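Local structure of acetyltransferase, GNAT family (Streptococcus pneumoniae, 2I79) at residues P12-N23 with I39-L50; L63-V74 with L103-A111. The protein binds acetyl coenzyme A and, as a GNAT-family acetyltransferase, probably transfers the acetyl group to an amine, perhaps that of an amino acid. All coordinates share one frame; numbering follows the deposited sequence.

Contact 1: residues P12-N23 with I39-L50; sequences PKDAAELVAFLN and ILLTSEEMEIFL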
loop_
_atom_site.group_PDB
_atom_site.type_symbol
_atom_site.label_atom_id
_atom_site.label_comp_id
_atom_site.label_asym_id
_atom_site.label_seq_id
_atom_site.Cartn_x
_atom_site.Cartn_y
_atom_site.Cartn_z
ATOM N N PRO A 12 21.453 11.594 2.060
ATOM C CA PRO A 12 20.809 12.869 1.671
ATOM C C PRO A 12 21.547 13.621 0.549
ATOM O O PRO A 12 20.904 14.241 -0.287
ATOM C CB PRO A 12 20.785 13.676 2.997
ATOM C CG PRO A 12 21.715 12.879 3.946
ATOM C CD PRO A 12 21.560 11.460 3.523
ATOM N N LYS A 13 22.871 13.526 0.508
ATOM C CA LYS A 13 23.661 14.122 -0.580
ATOM C C LYS A 13 23.325 13.615 -2.009
ATOM O O LYS A 13 23.602 14.321 -2.998
ATOM C CB LYS A 13 25.170 13.952 -0.315
ATOM C CG LYS A 13 25.650 12.482 -0.306
ATOM C CD LYS A 13 27.134 12.337 -0.678
ATOM C CE LYS A 13 27.602 10.877 -0.570
ATOM N NZ LYS A 13 28.991 10.672 -1.126
ATOM N N ASP A 14 22.756 12.407 -2.112
ATOM C CA ASP A 14 22.341 11.839 -3.384
ATOM C C ASP A 14 20.991 12.377 -3.927
ATOM O O ASP A 14 20.596 12.021 -5.036
ATOM C CB ASP A 14 22.227 10.306 -3.270
ATOM C CG ASP A 14 23.500 9.656 -2.721
ATOM O OD1 ASP A 14 24.595 10.072 -3.101
ATOM O OD2 ASP A 14 23.403 8.711 -1.912
ATOM N N ALA A 15 20.278 13.188 -3.156
ATOM C CA ALA A 15 18.892 13.569 -3.484
ATOM C C ALA A 15 18.646 14.021 -4.943
ATOM O O ALA A 15 17.698 13.576 -5.595
ATOM C CB ALA A 15 18.436 14.663 -2.514
ATOM N N ALA A 16 19.500 14.910 -5.435
ATOM C CA ALA A 16 19.330 15.532 -6.746
ATOM C C ALA A 16 19.540 14.514 -7.844
ATOM O O ALA A 16 18.765 14.461 -8.807
ATOM C CB ALA A 16 20.332 16.750 -6.907
ATOM N N GLU A 17 20.597 13.711 -7.702
ATOM C CA GLU A 17 20.903 12.658 -8.694
ATOM C C GLU A 17 19.832 11.586 -8.683
ATOM O O GLU A 17 19.473 11.065 -9.731
ATOM C CB GLU A 17 22.253 12.002 -8.436
ATOM C CG GLU A 17 23.477 12.863 -8.672
ATOM C CD GLU A 17 24.715 12.275 -7.969
ATOM O OE1 GLU A 17 25.258 11.269 -8.482
ATOM O OE2 GLU A 17 25.111 12.797 -6.898
ATOM N N LEU A 18 19.325 11.258 -7.503
ATOM C CA LEU A 18 18.282 10.249 -7.381
ATOM C C LEU A 18 16.979 10.741 -7.992
ATOM O O LEU A 18 16.289 9.980 -8.632
ATOM C CB LEU A 18 18.085 9.846 -5.915
ATOM C CG LEU A 18 17.022 8.760 -5.634
ATOM C CD1 LEU A 18 17.159 7.511 -6.566
ATOM C CD2 LEU A 18 17.084 8.395 -4.180
ATOM N N VAL A 19 16.641 12.021 -7.801
ATOM C CA VAL A 19 15.465 12.594 -8.462
ATOM C C VAL A 19 15.648 12.504 -9.978
ATOM O O VAL A 19 14.743 12.120 -10.714
ATOM C CB VAL A 19 15.155 14.085 -8.020
ATOM C CG1 VAL A 19 14.123 14.747 -8.991
ATOM C CG2 VAL A 19 14.642 14.165 -6.594
ATOM N N ALA A 20 16.847 12.850 -10.441
ATOM C CA ALA A 20 17.168 12.844 -11.864
ATOM C C ALA A 20 17.010 11.442 -12.475
ATOM O O ALA A 20 16.380 11.248 -13.551
ATOM C CB ALA A 20 18.580 13.371 -12.061
ATOM N N PHE A 21 17.571 10.449 -11.778
ATOM C CA PHE A 21 17.477 9.059 -12.211
ATOM C C PHE A 21 16.031 8.568 -12.246
ATOM O O PHE A 21 15.611 7.856 -13.179
ATOM C CB PHE A 21 18.314 8.169 -11.288
ATOM C CG PHE A 21 18.156 6.713 -11.575
ATOM C CD1 PHE A 21 18.707 6.155 -12.737
ATOM C CD2 PHE A 21 17.413 5.906 -10.738
ATOM C CE1 PHE A 21 18.532 4.831 -13.017
ATOM C CE2 PHE A 21 17.233 4.570 -11.042
ATOM C CZ PHE A 21 17.799 4.043 -12.171
ATOM N N LEU A 22 15.240 8.936 -11.238
ATOM C CA LEU A 22 13.875 8.413 -11.183
ATOM C C LEU A 22 13.031 9.050 -12.277
ATOM O O LEU A 22 12.198 8.411 -12.850
ATOM C CB LEU A 22 13.266 8.588 -9.801
ATOM C CG LEU A 22 13.841 7.631 -8.745
ATOM C CD1 LEU A 22 13.625 8.170 -7.333
ATOM C CD2 LEU A 22 13.236 6.203 -8.903
ATOM N N ASN A 23 13.297 10.306 -12.587
ATOM C CA ASN A 23 12.644 10.971 -13.718
ATOM C C ASN A 23 13.039 10.328 -15.045
ATOM O O ASN A 23 12.191 10.144 -15.937
ATOM C CB ASN A 23 12.979 12.466 -13.733
ATOM C CG ASN A 23 12.145 13.271 -12.759
ATOM O OD1 ASN A 23 12.595 14.292 -12.188
ATOM N ND2 ASN A 23 10.923 12.839 -12.574
ATOM N N ILE A 39 8.725 11.686 -11.062
ATOM C CA ILE A 39 8.708 11.354 -9.650
ATOM C C ILE A 39 7.947 12.378 -8.787
ATOM O O ILE A 39 7.506 12.044 -7.688
ATOM C CB ILE A 39 10.159 11.116 -9.139
ATOM C CG1 ILE A 39 10.164 10.413 -7.768
ATOM C CG2 ILE A 39 10.952 12.410 -9.134
ATOM C CD1 ILE A 39 9.808 8.901 -7.839
ATOM N N LEU A 40 7.786 13.607 -9.279
ATOM C CA LEU A 40 6.940 14.617 -8.618
ATOM C C LEU A 40 7.493 15.117 -7.244
ATOM O O LEU A 40 6.741 15.576 -6.368
ATOM C CB LEU A 40 5.500 14.105 -8.498
ATOM C CG LEU A 40 4.862 13.780 -9.853
ATOM C CD1 LEU A 40 3.586 12.978 -9.679
ATOM C CD2 LEU A 40 4.620 15.058 -10.674
ATOM N N LEU A 41 8.812 15.024 -7.087
ATOM C CA LEU A 41 9.510 15.406 -5.870
ATOM C C LEU A 41 10.682 16.276 -6.269
ATOM O O LEU A 41 11.424 15.939 -7.183
ATOM C CB LEU A 41 10.036 14.171 -5.140
ATOM C CG LEU A 41 9.105 13.297 -4.305
ATOM C CD1 LEU A 41 9.905 12.149 -3.682
ATOM C CD2 LEU A 41 8.407 14.083 -3.217
ATOM N N THR A 42 10.844 17.403 -5.588
ATOM C CA THR A 42 12.011 18.255 -5.761
ATOM C C THR A 42 13.219 17.599 -5.060
ATOM O O THR A 42 13.045 16.715 -4.210
ATOM C CB THR A 42 11.783 19.623 -5.074
ATOM O OG1 THR A 42 11.636 19.377 -3.677
ATOM C CG2 THR A 42 10.546 20.295 -5.609
ATOM N N SER A 43 14.425 18.064 -5.376
ATOM C CA SER A 43 15.632 17.559 -4.715
ATOM C C SER A 43 15.523 17.714 -3.198
ATOM O O SER A 43 15.973 16.853 -2.432
ATOM C CB SER A 43 16.887 18.277 -5.221
ATOM O OG SER A 43 17.148 17.968 -6.582
ATOM N N GLU A 44 14.890 18.809 -2.773
ATOM C CA GLU A 44 14.736 19.143 -1.350
ATOM C C GLU A 44 13.809 18.160 -0.650
ATOM O O GLU A 44 14.156 17.610 0.417
ATOM C CB GLU A 44 14.261 20.596 -1.214
ATOM C CG GLU A 44 15.322 21.644 -1.742
ATOM C CD GLU A 44 15.583 21.651 -3.298
ATOM O OE1 GLU A 44 14.660 21.357 -4.123
ATOM O OE2 GLU A 44 16.741 21.985 -3.695
ATOM N N GLU A 45 12.673 17.870 -1.286
ATOM C CA GLU A 45 11.771 16.827 -0.810
ATOM C C GLU A 45 12.372 15.416 -0.793
ATOM O O GLU A 45 12.036 14.597 0.078
ATOM C CB GLU A 45 10.492 16.812 -1.660
ATOM C CG GLU A 45 9.567 18.025 -1.433
ATOM C CD GLU A 45 8.378 18.036 -2.380
ATOM O OE1 GLU A 45 8.515 17.533 -3.526
ATOM O OE2 GLU A 45 7.296 18.536 -1.975
ATOM N N MET A 46 13.245 15.107 -1.756
ATOM C CA MET A 46 13.877 13.795 -1.749
ATOM C C MET A 46 14.818 13.655 -0.548
ATOM O O MET A 46 14.936 12.582 0.022
ATOM C CB MET A 46 14.613 13.510 -3.054
ATOM C CG MET A 46 15.278 12.135 -3.072
ATOM S SD MET A 46 14.122 10.732 -3.082
ATOM C CE MET A 46 13.502 10.858 -4.752
ATOM N N GLU A 47 15.490 14.743 -0.202
ATOM C CA GLU A 47 16.447 14.772 0.910
ATOM C C GLU A 47 15.763 14.346 2.243
ATOM O O GLU A 47 16.328 13.585 3.032
ATOM C CB GLU A 47 17.066 16.173 0.974
ATOM C CG GLU A 47 18.475 16.264 1.534
ATOM C CD GLU A 47 19.187 17.607 1.223
ATOM O OE1 GLU A 47 18.978 18.226 0.143
ATOM O OE2 GLU A 47 20.008 18.018 2.066
ATOM N N ILE A 48 14.528 14.795 2.456
ATOM C CA ILE A 48 13.684 14.329 3.566
ATOM C C ILE A 48 13.439 12.808 3.487
ATOM O O ILE A 48 13.821 12.033 4.379
ATOM C CB ILE A 48 12.333 15.121 3.590
ATOM C CG1 ILE A 48 12.590 16.586 4.010
ATOM C CG2 ILE A 48 11.282 14.428 4.512
ATOM C CD1 ILE A 48 11.559 17.604 3.504
ATOM N N PHE A 49 12.835 12.366 2.399
ATOM C CA PHE A 49 12.656 10.936 2.212
ATOM C C PHE A 49 13.939 10.143 2.558
ATOM O O PHE A 49 13.882 9.118 3.255
ATOM C CB PHE A 49 12.193 10.631 0.789
ATOM C CG PHE A 49 12.078 9.157 0.495
ATOM C CD1 PHE A 49 11.010 8.418 0.987
ATOM C CD2 PHE A 49 13.050 8.502 -0.267
ATOM C CE1 PHE A 49 10.902 7.051 0.724
ATOM C CE2 PHE A 49 12.945 7.146 -0.541
ATOM C CZ PHE A 49 11.864 6.415 -0.039
ATOM N N LEU A 50 15.088 10.614 2.071
ATOM C CA LEU A 50 16.344 9.872 2.223
ATOM C C LEU A 50 16.846 9.823 3.683
ATOM O O LEU A 50 17.391 8.786 4.116
ATOM C CB LEU A 50 17.416 10.415 1.269
ATOM C CG LEU A 50 17.180 10.024 -0.188
ATOM C CD1 LEU A 50 18.288 10.552 -1.066
ATOM C CD2 LEU A 50 17.079 8.525 -0.334
#
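V19 meets both the loop residue I39 and M46 where the helices 15-26 and 43-55 of the GNAT fold, which follow its first strand, pack across each other. The axes of 15-23 and 43-50 approach to 8.3 Å. Their directions differ by 105°, a near-perpendicular crossing that limits helix-on-helix contact to A15-V19 and L22 with S43, M46, E47 and L50; the 39-42 loop continues it toward N23. V19 divides its work between two methyls. With CG1 anti to the backbone N (chi1 166°), that branch rests against I39 CG2 and approaches L41 O to 3.5 Å, while CG2 passes M46 CB at 3.6 Å. I39 reaches inward from the turn before helix 43-55, its side chain crossing that of L22 at a slant, so that the two CD1 methyls touch. The carbonyl O of I39 accepts a weak hydrogen bond from R81 NH2 of the second subunit. At the far end L50 forks: CD2 touches L18 CD2 at 3.8 Å, and CD1 lies 3.9 Å from A15 N.

Between these ends the packing is knobs-into-holes. A15 fits among S43, M46, E47 and L50, its CB only 3.3 Å from S43 O, a close approach that the small side chain permits. In return, M46 enters the hole formed by A15, L18, V19 and L22. Its chain bends at both chi2 and chi3, curling CE back to L22 CD1 at 3.7 Å. A capping box closes the start of helix 43-55: T42 N donates to E45 OE1, and E45 N to T42 OG1 over 3.0 Å, nearly straight at 171°.

Contact 2: residues L63-V74 with L103-A111; sequences LAFLNGKIAGIV and LGSLLLEEA. With ACO (acetyl coenzyme *a), chain G.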
loop_
_atom_site.group_PDB
_atom_site.type_symbol
_atom_site.label_atom_id
_atom_site.label_comp_id
_atom_site.label_asym_id
_atom_site.label_seq_id
_atom_site.Cartn_x
_atom_site.Cartn_y
_atom_site.Cartn_z
ATOM N N LEU A 63 21.481 2.240 -3.658
ATOM C CA LEU A 63 21.799 2.764 -4.967
ATOM C C LEU A 63 22.955 1.983 -5.623
ATOM O O LEU A 63 23.892 1.556 -4.937
ATOM C CB LEU A 63 22.208 4.230 -4.828
ATOM C CG LEU A 63 21.243 5.222 -4.156
ATOM C CD1 LEU A 63 21.843 6.616 -4.125
ATOM C CD2 LEU A 63 19.891 5.240 -4.847
ATOM N N ALA A 64 22.888 1.816 -6.941
ATOM C CA ALA A 64 24.007 1.313 -7.734
ATOM C C ALA A 64 24.501 2.445 -8.614
ATOM O O ALA A 64 23.735 2.997 -9.383
ATOM C CB ALA A 64 23.573 0.124 -8.586
ATOM N N PHE A 65 25.783 2.801 -8.471
ATOM C CA PHE A 65 26.458 3.718 -9.366
ATOM C C PHE A 65 27.295 2.904 -10.355
ATOM O O PHE A 65 28.115 2.069 -9.965
ATOM C CB PHE A 65 27.371 4.684 -8.594
ATOM C CG PHE A 65 26.641 5.558 -7.603
ATOM C CD1 PHE A 65 26.292 6.854 -7.932
ATOM C CD2 PHE A 65 26.296 5.064 -6.343
ATOM C CE1 PHE A 65 25.630 7.662 -7.005
ATOM C CE2 PHE A 65 25.627 5.835 -5.424
ATOM C CZ PHE A 65 25.285 7.139 -5.744
ATOM N N LEU A 66 27.058 3.151 -11.638
ATOM C CA LEU A 66 27.878 2.626 -12.715
ATOM C C LEU A 66 28.615 3.800 -13.322
ATOM O O LEU A 66 27.988 4.785 -13.758
ATOM C CB LEU A 66 26.999 1.975 -13.761
ATOM C CG LEU A 66 27.380 0.659 -14.388
ATOM C CD1 LEU A 66 28.135 -0.337 -13.449
ATOM C CD2 LEU A 66 26.038 0.088 -14.885
ATOM N N ASN A 67 29.943 3.699 -13.320
ATOM C CA ASN A 67 30.802 4.778 -13.794
ATOM C C ASN A 67 30.457 6.150 -13.173
ATOM O O ASN A 67 30.405 7.166 -13.865
ATOM C CB ASN A 67 30.769 4.784 -15.327
ATOM C CG ASN A 67 31.214 3.443 -15.893
ATOM O OD1 ASN A 67 30.600 2.880 -16.803
ATOM N ND2 ASN A 67 32.246 2.896 -15.295
ATOM N N GLY A 68 30.222 6.151 -11.862
ATOM C CA GLY A 68 29.922 7.386 -11.132
ATOM C C GLY A 68 28.506 7.938 -11.260
ATOM O O GLY A 68 28.223 8.976 -10.694
ATOM N N LYS A 69 27.627 7.267 -12.005
ATOM C CA LYS A 69 26.227 7.696 -12.129
ATOM C C LYS A 69 25.275 6.611 -11.649
ATOM O O LYS A 69 25.494 5.427 -11.940
ATOM C CB LYS A 69 25.878 8.026 -13.589
ATOM C CG LYS A 69 26.674 9.165 -14.212
ATOM C CD LYS A 69 26.601 10.526 -13.397
ATOM C CE LYS A 69 25.263 11.282 -13.567
ATOM N NZ LYS A 69 25.222 12.488 -12.684
ATOM N N ILE A 70 24.213 7.014 -10.945
ATOM C CA ILE A 70 23.161 6.088 -10.511
ATOM C C ILE A 70 22.598 5.341 -11.719
ATOM O O ILE A 70 22.107 5.969 -12.679
ATOM C CB ILE A 70 21.968 6.811 -9.790
ATOM C CG1 ILE A 70 22.457 7.589 -8.579
ATOM C CG2 ILE A 70 20.881 5.783 -9.367
ATOM C CD1 ILE A 70 21.316 8.333 -7.798
ATOM N N ALA A 71 22.690 4.005 -11.654
ATOM C CA ALA A 71 22.200 3.115 -12.683
ATOM C C ALA A 71 20.963 2.293 -12.249
ATOM O O ALA A 71 20.242 1.768 -13.104
ATOM C CB ALA A 71 23.327 2.174 -13.125
ATOM N N GLY A 72 20.740 2.193 -10.931
ATOM C CA GLY A 72 19.650 1.411 -10.382
ATOM C C GLY A 72 19.356 1.725 -8.923
ATOM O O GLY A 72 20.194 2.275 -8.218
ATOM N N ILE A 73 18.143 1.426 -8.484
ATOM C CA ILE A 73 17.767 1.566 -7.078
ATOM C C ILE A 73 16.908 0.406 -6.625
ATOM O O ILE A 73 16.151 -0.158 -7.410
ATOM C CB ILE A 73 17.026 2.895 -6.783
ATOM C CG1 ILE A 73 15.645 2.943 -7.439
ATOM C CG2 ILE A 73 17.885 4.083 -7.214
ATOM C CD1 ILE A 73 14.492 2.690 -6.425
ATOM N N VAL A 74 17.079 0.017 -5.371
ATOM C CA VAL A 74 16.143 -0.884 -4.713
ATOM C C VAL A 74 15.654 -0.162 -3.450
ATOM O O VAL A 74 16.425 0.445 -2.701
ATOM C CB VAL A 74 16.715 -2.329 -4.453
ATOM C CG1 VAL A 74 18.027 -2.311 -3.714
ATOM C CG2 VAL A 74 15.673 -3.205 -3.685
ATOM N N LEU A 103 22.578 -6.474 -12.970
ATOM C CA LEU A 103 22.534 -5.409 -11.950
ATOM C C LEU A 103 21.300 -5.520 -11.042
ATOM O O LEU A 103 21.408 -5.424 -9.806
ATOM C CB LEU A 103 22.624 -4.017 -12.593
ATOM C CG LEU A 103 22.692 -2.868 -11.578
ATOM C CD1 LEU A 103 23.849 -3.024 -10.553
ATOM C CD2 LEU A 103 22.768 -1.547 -12.341
ATOM N N GLY A 104 20.140 -5.745 -11.658
ATOM C CA GLY A 104 18.900 -6.024 -10.934
ATOM C C GLY A 104 19.049 -7.116 -9.880
ATOM O O GLY A 104 18.576 -6.956 -8.769
ATOM N N SER A 105 19.700 -8.227 -10.229
ATOM C CA SER A 105 19.946 -9.330 -9.291
ATOM C C SER A 105 20.840 -8.963 -8.133
ATOM O O SER A 105 20.579 -9.343 -7.016
ATOM C CB SER A 105 20.601 -10.527 -9.993
ATOM O OG SER A 105 19.660 -11.188 -10.776
ATOM N N LEU A 106 21.940 -8.289 -8.422
ATOM C CA LEU A 106 22.863 -7.846 -7.383
ATOM C C LEU A 106 22.164 -6.968 -6.319
ATOM O O LEU A 106 22.354 -7.145 -5.106
ATOM C CB LEU A 106 23.974 -7.054 -8.044
ATOM C CG LEU A 106 25.424 -7.203 -7.593
ATOM C CD1 LEU A 106 25.795 -8.652 -7.201
ATOM C CD2 LEU A 106 26.303 -6.664 -8.769
ATOM N N LEU A 107 21.352 -6.036 -6.802
ATOM C CA LEU A 107 20.601 -5.107 -5.954
ATOM C C LEU A 107 19.515 -5.838 -5.162
ATOM O O LEU A 107 19.383 -5.646 -3.953
ATOM C CB LEU A 107 19.969 -4.010 -6.825
ATOM C CG LEU A 107 20.301 -2.509 -6.724
ATOM C CD1 LEU A 107 21.624 -2.159 -6.015
ATOM C CD2 LEU A 107 20.223 -1.900 -8.125
ATOM N N LEU A 108 18.756 -6.698 -5.843
ATOM C CA LEU A 108 17.747 -7.512 -5.165
ATOM C C LEU A 108 18.383 -8.339 -4.053
ATOM O O LEU A 108 17.832 -8.424 -2.957
ATOM C CB LEU A 108 17.012 -8.466 -6.130
ATOM C CG LEU A 108 15.515 -8.684 -5.896
ATOM C CD1 LEU A 108 15.126 -10.027 -6.295
ATOM C CD2 LEU A 108 15.028 -8.390 -4.425
ATOM N N GLU A 109 19.535 -8.948 -4.327
ATOM C CA GLU A 109 20.167 -9.797 -3.309
ATOM C C GLU A 109 20.684 -8.999 -2.139
ATOM O O GLU A 109 20.610 -9.451 -0.998
ATOM C CB GLU A 109 21.305 -10.645 -3.856
ATOM C CG GLU A 109 21.134 -12.197 -3.611
ATOM C CD GLU A 109 20.223 -12.590 -2.403
ATOM O OE1 GLU A 109 19.253 -13.349 -2.651
ATOM O OE2 GLU A 109 20.461 -12.151 -1.229
ATOM N N GLU A 110 21.221 -7.816 -2.413
ATOM C CA GLU A 110 21.682 -6.952 -1.334
ATOM C C GLU A 110 20.522 -6.501 -0.449
ATOM O O GLU A 110 20.649 -6.411 0.795
ATOM C CB GLU A 110 22.440 -5.745 -1.873
ATOM C CG GLU A 110 23.860 -6.060 -2.329
ATOM C CD GLU A 110 24.625 -6.951 -1.351
ATOM O OE1 GLU A 110 24.634 -6.644 -0.138
ATOM O OE2 GLU A 110 25.203 -7.974 -1.804
ATOM N N ALA A 111 19.397 -6.207 -1.090
ATOM C CA ALA A 111 18.209 -5.776 -0.371
ATOM C C ALA A 111 17.728 -6.914 0.518
ATOM O O ALA A 111 17.404 -6.696 1.676
ATOM C CB ALA A 111 17.110 -5.335 -1.357
HETATM N N1A ACO G . 11.190 -12.675 -20.082
HETATM C C2A ACO G . 11.828 -13.431 -19.163
HETATM N N3A ACO G . 13.051 -13.123 -18.690
HETATM C C4A ACO G . 13.704 -12.024 -19.115
HETATM C C5A ACO G . 13.075 -11.142 -20.097
HETATM C C6A ACO G . 11.738 -11.535 -20.566
HETATM N N6A ACO G . 11.095 -10.772 -21.476
HETATM N N7A ACO G . 13.934 -10.150 -20.339
HETATM C C8A ACO G . 15.030 -10.384 -19.555
HETATM N N9A ACO G . 14.885 -11.507 -18.831
HETATM C C1B ACO G . 15.775 -12.164 -17.833
HETATM C C2B ACO G . 17.275 -12.203 -18.080
HETATM O O2B ACO G . 17.658 -13.324 -18.880
HETATM C C3B ACO G . 17.783 -12.357 -16.669
HETATM O O3B ACO G . 17.591 -13.652 -16.130
HETATM P P3B ACO G . 18.770 -14.708 -15.895
HETATM O O7A ACO G . 18.973 -15.045 -17.364
HETATM O O8A ACO G . 18.211 -15.815 -15.035
HETATM O O9A ACO G . 19.887 -13.972 -15.199
HETATM C C4B ACO G . 16.819 -11.497 -15.865
HETATM O O4B ACO G . 15.586 -11.520 -16.575
HETATM C C5B ACO G . 17.367 -10.086 -15.703
HETATM O O5B ACO G . 18.221 -10.133 -14.553
HETATM P P1A ACO G . 19.195 -8.886 -14.268
HETATM O O1A ACO G . 19.950 -8.520 -15.518
HETATM O O2A ACO G . 19.909 -9.222 -12.975
HETATM O O3A ACO G . 18.090 -7.715 -14.093
HETATM P P2A ACO G . 18.052 -6.232 -14.786
HETATM O O4A ACO G . 17.655 -6.208 -16.266
HETATM O O5A ACO G . 19.328 -5.567 -14.329
HETATM O O6A ACO G . 16.783 -5.685 -13.915
HETATM C CBP ACO G . 14.415 -5.083 -14.035
HETATM C CCP ACO G . 15.467 -6.169 -14.154
HETATM C CDP ACO G . 13.037 -5.743 -14.188
HETATM C CEP ACO G . 14.580 -4.407 -12.665
HETATM C CAP ACO G . 14.617 -4.053 -15.152
HETATM O OAP ACO G . 14.361 -4.628 -16.456
HETATM C C9P ACO G . 13.749 -2.825 -14.937
HETATM O O9P ACO G . 14.133 -1.933 -14.205
HETATM N N8P ACO G . 12.595 -2.764 -15.590
HETATM C C7P ACO G . 11.658 -1.635 -15.537
HETATM C C6P ACO G . 11.092 -1.358 -14.145
HETATM C C5P ACO G . 10.457 -2.589 -13.561
HETATM O O5P ACO G . 9.628 -3.194 -14.209
HETATM N N4P ACO G . 10.853 -2.956 -12.349
HETATM C C3P ACO G . 10.324 -4.115 -11.647
HETATM C C2P ACO G . 8.904 -3.918 -11.134
HETATM S S1P ACO G . 8.893 -2.638 -9.910
HETATM C C ACO G . 8.965 -3.234 -8.400
HETATM O O ACO G . 10.021 -3.779 -8.176
HETATM C CH3 ACO G . 7.779 -3.070 -7.467
#
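O2A of the acetyl coenzyme A diphosphate is gripped twice by S105, from the backbone N at 2.9 Å and from OG at 3.0 Å. S105 OG is also bonded to K141 NZ, which helps to fix the hydroxyl. The neighbouring phosphate is held by G104 N, which donates to ACO O5A over 2.8 Å at an N-H...O angle of 156°. Lacking a side chain, G104 lets the diphosphate lie directly against the first turn of helix 103-117. This is the pyrophosphate-binding helix start characteristic of GNAT enzymes, where amides at the helix N terminus probably also favour the negative charge.

The buried side of the same helix packs on the hairpin of strands 60-66 and 69-77. The axes of 69-74 and 103-111 run only 28° apart in direction and approach to 8.4 Å. L103 has CG anti to its backbone N (chi1 -176°), placing CD1 3.7 Å from A64 CB and CD2 3.8 Å from A71 CB. A classic beta bulge explains the local shape: A71 and G72 both face A64, so two successive positions are turned to the helix. L107 lays CD2 over the bare backbone of G72, 3.8 Å from its C atom. V74 runs past L107 in the opposite direction, CG1 against L107 CG, and presses CG2 to 3.5 Å from A111 CB, a tight carbon contact one helical turn beyond L107.

Helix 103-117 spreads over more than this hairpin, since L107 also meets I7 of strand 5-9 and L108 meets L90 and I92 of strand 87-94. Across the sheet, L63 and I73 point away from this helix and are met by L18 of helix 15-26.

Contact 1 is partly buried and joins helix to helix, whereas contact 2 is almost wholly buried and joins a helix to the central sheet. They share no segment, and their centres lie 16 Å apart, yet they touch: F21 CD1 is 3.4 Å from I70 O, and F21 CZ is 3.5 Å from A71 O, both on strand 69-77. Helices 15-26 and 103-117 lie on opposite faces of the sheet: A64 and V74 point to the latter, L63 and I73 away from it, toward the former. Both interfaces are mainly apolar. In each, a helix start carries notable polar bonds, serving internal capping in contact 1 and cofactor binding in contact 2.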